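Local coordinates for protein S-adenosylmethionine:2-demethylmenaquinone methyltransferase (Geobacillus kaustophilus, PDB 2PCN) that is of unknown function but belongs to the aldolase/RraA family, with a mixed alpha/beta fold, and is found here in an assembly of three chains, at residues E48-V53 against T57-D62. Residues are numbered along the deposited sequence; the frame is centred on the assembly and turned at random.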
loop_
_atom_site.group_PDB
_atom_site.type_symbol
_atom_site.label_atom_id
_atom_site.label_comp_id
_atom_site.label_asym_id
_atom_site.label_seq_id
_atom_site.Cartn_x
_atom_site.Cartn_y
_atom_site.Cartn_z
ATOM N N GLU A 48 12.262 -6.821 26.070
ATOM C CA GLU A 48 13.229 -7.692 26.727
ATOM C C GLU A 48 13.918 -8.615 25.726
ATOM O O GLU A 48 15.116 -8.891 25.847
ATOM C CB GLU A 48 12.547 -8.506 27.829
ATOM C CG GLU A 48 11.760 -7.640 28.800
ATOM C CD GLU A 48 11.444 -8.350 30.100
ATOM O OE1 GLU A 48 11.032 -9.528 30.050
ATOM O OE2 GLU A 48 11.602 -7.724 31.171
ATOM N N ALA A 49 13.166 -9.087 24.735
ATOM C CA ALA A 49 13.727 -9.959 23.712
ATOM C C ALA A 49 14.776 -9.193 22.903
ATOM O O ALA A 49 15.893 -9.676 22.693
ATOM C CB ALA A 49 12.615 -10.469 22.786
ATOM N N LEU A 50 14.419 -7.994 22.457
ATOM C CA LEU A 50 15.341 -7.181 21.669
ATOM C C LEU A 50 16.618 -6.846 22.427
ATOM O O LEU A 50 17.666 -6.630 21.822
ATOM C CB LEU A 50 14.665 -5.879 21.228
ATOM C CG LEU A 50 13.534 -6.016 20.212
ATOM C CD1 LEU A 50 12.889 -4.656 19.975
ATOM C CD2 LEU A 50 14.088 -6.591 18.913
ATOM N N GLU A 51 16.532 -6.809 23.752
ATOM C CA GLU A 51 17.696 -6.484 24.569
ATOM C C GLU A 51 18.537 -7.712 24.902
ATOM O O GLU A 51 19.647 -7.577 25.412
ATOM C CB GLU A 51 17.258 -5.818 25.877
ATOM C CG GLU A 51 16.349 -4.615 25.701
ATOM C CD GLU A 51 15.866 -4.052 27.025
ATOM O OE1 GLU A 51 15.446 -4.844 27.893
ATOM O OE2 GLU A 51 15.893 -2.816 27.195
ATOM N N THR A 52 18.029 -8.903 24.594
ATOM C CA THR A 52 18.751 -10.127 24.925
ATOM C C THR A 52 19.073 -11.138 23.823
ATOM O O THR A 52 20.011 -11.917 23.978
ATOM C CB THR A 52 18.019 -10.885 26.045
ATOM O OG1 THR A 52 16.700 -11.227 25.600
ATOM C CG2 THR A 52 17.920 -10.013 27.294
ATOM N N VAL A 53 18.324 -11.151 22.721
ATOM C CA VAL A 53 18.609 -12.128 21.667
ATOM C C VAL A 53 19.979 -11.919 21.005
ATOM O O VAL A 53 20.509 -10.809 20.980
ATOM C CB VAL A 53 17.509 -12.136 20.575
ATOM C CG1 VAL A 53 16.174 -12.512 21.193
ATOM C CG2 VAL A 53 17.425 -10.773 19.891
ATOM N N THR A 57 19.801 -12.109 14.859
ATOM C CA THR A 57 18.467 -12.667 15.068
ATOM C C THR A 57 17.367 -11.855 14.395
ATOM O O THR A 57 17.480 -10.640 14.235
ATOM C CB THR A 57 18.110 -12.721 16.578
ATOM O OG1 THR A 57 18.998 -13.614 17.257
ATOM C CG2 THR A 57 16.670 -13.194 16.777
ATOM N N VAL A 58 16.306 -12.546 13.997
ATOM C CA VAL A 58 15.134 -11.907 13.421
ATOM C C VAL A 58 14.047 -12.202 14.448
ATOM O O VAL A 58 13.676 -13.358 14.647
ATOM C CB VAL A 58 14.714 -12.523 12.069
ATOM C CG1 VAL A 58 13.337 -11.997 11.675
ATOM C CG2 VAL A 58 15.727 -12.156 10.989
ATOM N N LEU A 59 13.561 -11.166 15.122
ATOM C CA LEU A 59 12.520 -11.355 16.123
ATOM C C LEU A 59 11.161 -11.401 15.440
ATOM O O LEU A 59 10.805 -10.490 14.695
ATOM C CB LEU A 59 12.537 -10.210 17.140
ATOM C CG LEU A 59 11.553 -10.391 18.303
ATOM C CD1 LEU A 59 12.047 -11.504 19.213
ATOM C CD2 LEU A 59 11.422 -9.101 19.084
ATOM N N VAL A 60 10.412 -12.473 15.681
ATOM C CA VAL A 60 9.082 -12.618 15.110
ATOM C C VAL A 60 8.107 -12.435 16.263
ATOM O O VAL A 60 8.164 -13.165 17.257
ATOM C CB VAL A 60 8.884 -14.016 14.477
ATOM C CG1 VAL A 60 7.489 -14.126 13.877
ATOM C CG2 VAL A 60 9.939 -14.242 13.401
ATOM N N VAL A 61 7.227 -11.450 16.130
ATOM C CA VAL A 61 6.253 -11.144 17.171
ATOM C C VAL A 61 4.810 -11.351 16.721
ATOM O O VAL A 61 4.357 -10.735 15.756
ATOM C CB VAL A 61 6.404 -9.679 17.638
ATOM C CG1 VAL A 61 5.348 -9.349 18.682
ATOM C CG2 VAL A 61 7.803 -9.454 18.193
ATOM N N ASP A 62 4.089 -12.230 17.409
ATOM C CA ASP A 62 2.694 -12.449 17.065
ATOM C C ASP A 62 1.849 -11.575 17.981
ATOM O O ASP A 62 1.655 -11.895 19.155
ATOM C CB ASP A 62 2.292 -13.914 17.238
ATOM C CG ASP A 62 0.848 -14.163 16.837
ATOM O OD1 ASP A 62 0.189 -13.202 16.385
ATOM O OD2 ASP A 62 0.369 -15.309 16.968
#
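Leu59 reaches from its strand into the angle between Ala49 and Leu50 of the helix, and its two methyls make the contact. Leu59 CB, directed at the helix, stays 4.3 Å from Leu50 CD2, the nearest helix side-chain atom to it. Leu59 CG is also set back, 4.6 Å from Ala49 CB. Contact proper begins at the tips. CD1 meets the Ala49 methyl, with 3.8 Å between Leu59 CD1 and Ala49 CB. Leu59 CD2 lies mainly against the other partner, 3.7 Å from Leu50 CD2 and 3.9 Å from Leu50 CG, and also comes near the Ala49 methyl. With CG anti to the backbone N (chi1 -175°), the branch is carried beside the carbonyl carbon, and both methyls end at the helix. Leu50, whose CB does not aim at the strand, makes its contact through CG and CD2, and the two leucines cross at about a right angle.

Val53 and Thr57 form a second patch where the chain turns back. Val53 CG2 lies 3.9 Å from Thr57 CB, and Thr57 CG2 adds a methyl contact at 4.0 Å to the same Val53 CG2. The Thr57 hydroxyl is engaged elsewhere, hydrogen-bonded to the carbonyl of Pro54. Val53 is tied back to the helix: Val53 N donates to Ala49 O at 2.8 Å, and Thr52 N donates to the same oxygen.

All five touching residues are buried, and the joint is apolar packing within the beta-alpha-beta unit of strand 30-38, helix 44-52 and strand 58-62. Strand 58-62 runs parallel to strands 30-38 and 87-90, bonded through its backbone to both. Val37 of strand 30-38 touches Ala49 and Leu59 alike, while Leu50 also packs on Leu76 of the adjoining helix 74-82.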